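Local coordinates for protein ApaG (Shewanella oneidensis, PDB 1TZA) that is of unknown function but belongs to the ApaG family, whose domain is related to the immunoglobulin-like E-set folds, at residues L119-P122 / G123-H126. Sequence-based numbering, arbitrary orientation.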
# COMPACT_ATOMS: atom_id res chain seq x y z
N LEU A 119 6.67 10.10 -7.60
CA LEU A 119 6.75 9.10 -6.56
C LEU A 119 8.24 9.17 -6.24
O LEU A 119 9.06 8.98 -7.12
CB LEU A 119 6.37 7.72 -7.09
CG LEU A 119 4.89 7.52 -7.48
CD1 LEU A 119 4.66 6.12 -8.04
CD2 LEU A 119 4.02 7.75 -6.26
N ALA A 120 8.59 9.48 -5.00
CA ALA A 120 10.00 9.56 -4.67
C ALA A 120 10.27 9.25 -3.21
O ALA A 120 9.51 9.66 -2.33
CB ALA A 120 10.55 10.95 -5.03
N THR A 121 11.34 8.51 -2.96
CA THR A 121 11.71 8.18 -1.60
C THR A 121 12.21 9.49 -1.03
O THR A 121 12.91 10.23 -1.70
CB THR A 121 12.82 7.12 -1.55
OG1 THR A 121 13.89 7.48 -2.45
CG2 THR A 121 12.26 5.75 -1.95
N PRO A 122 11.86 9.79 0.22
CA PRO A 122 12.32 11.06 0.81
C PRO A 122 13.82 11.34 0.70
O PRO A 122 14.65 10.43 0.80
CB PRO A 122 11.85 10.95 2.26
CG PRO A 122 11.84 9.45 2.51
CD PRO A 122 11.23 8.93 1.24
N GLY A 123 14.14 12.62 0.48
CA GLY A 123 15.52 13.05 0.38
C GLY A 123 16.36 12.39 -0.69
O GLY A 123 17.57 12.22 -0.53
N LEU A 124 15.72 12.02 -1.79
CA LEU A 124 16.43 11.39 -2.90
C LEU A 124 17.36 12.44 -3.49
O LEU A 124 18.47 12.14 -3.93
CB LEU A 124 15.42 10.91 -3.94
CG LEU A 124 15.89 9.99 -5.07
CD1 LEU A 124 16.61 8.76 -4.49
CD2 LEU A 124 14.67 9.57 -5.88
N LEU A 125 16.90 13.69 -3.48
CA LEU A 125 17.68 14.81 -4.00
C LEU A 125 17.97 15.75 -2.83
O LEU A 125 17.05 16.14 -2.11
CB LEU A 125 16.86 15.53 -5.08
CG LEU A 125 17.63 16.16 -6.23
CD1 LEU A 125 18.54 15.12 -6.88
CD2 LEU A 125 16.64 16.74 -7.25
N HIS A 126 19.23 16.11 -2.62
CA HIS A 126 19.56 16.98 -1.50
C HIS A 126 18.85 18.33 -1.58
O HIS A 126 18.52 18.84 -2.65
CB HIS A 126 21.08 17.15 -1.34
CG HIS A 126 21.72 18.03 -2.38
ND1 HIS A 126 21.53 19.39 -2.42
CD2 HIS A 126 22.58 17.73 -3.38
CE1 HIS A 126 22.25 19.90 -3.41
NE2 HIS A 126 22.89 18.91 -4.01
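With chi1 of Thr121 at 48°, OG1 sits between its own backbone N and carbonyl carbon, and it meets Leu124, whose CG extends opposite the backbone N (chi1 -169°), which turns the isobutyl group back across the threonine hydroxyl. The hydroxyl oxygen lies 3.6 Å from Leu124 CD1, with CB, CG and CD2 of the same leucine a little farther off, so that it rests mainly against one methyl, with the rest of the side chain ranged behind it. Leu124 CB also comes within 3.4 Å of Thr121 O. Beyond the fork, CD2 of Leu124 reaches toward the methyl of Ala120, at a loose 4.4 Å from Ala120 CB. These side chains are brought together by a type II beta turn from Thr121 to Leu124, which follows directly on strand 109-120 and reverses the chain at the surface, at one end of the beta-sandwich. Pro122 and Gly123 occupy its two corners: the proline ring restrains phi at the first, and glycine readily adopts the positive phi of the second. Only a weak hydrogen bond closes the turn, Leu124 N to Thr121 O at 3.3 Å, bent to 124° at the hydrogen. Phe93 touches both Ala120 and Leu124, and Pro92 lies against Thr121 and Leu124, while Tyr16 of strand 8-19 packs on Thr121 and Pro122.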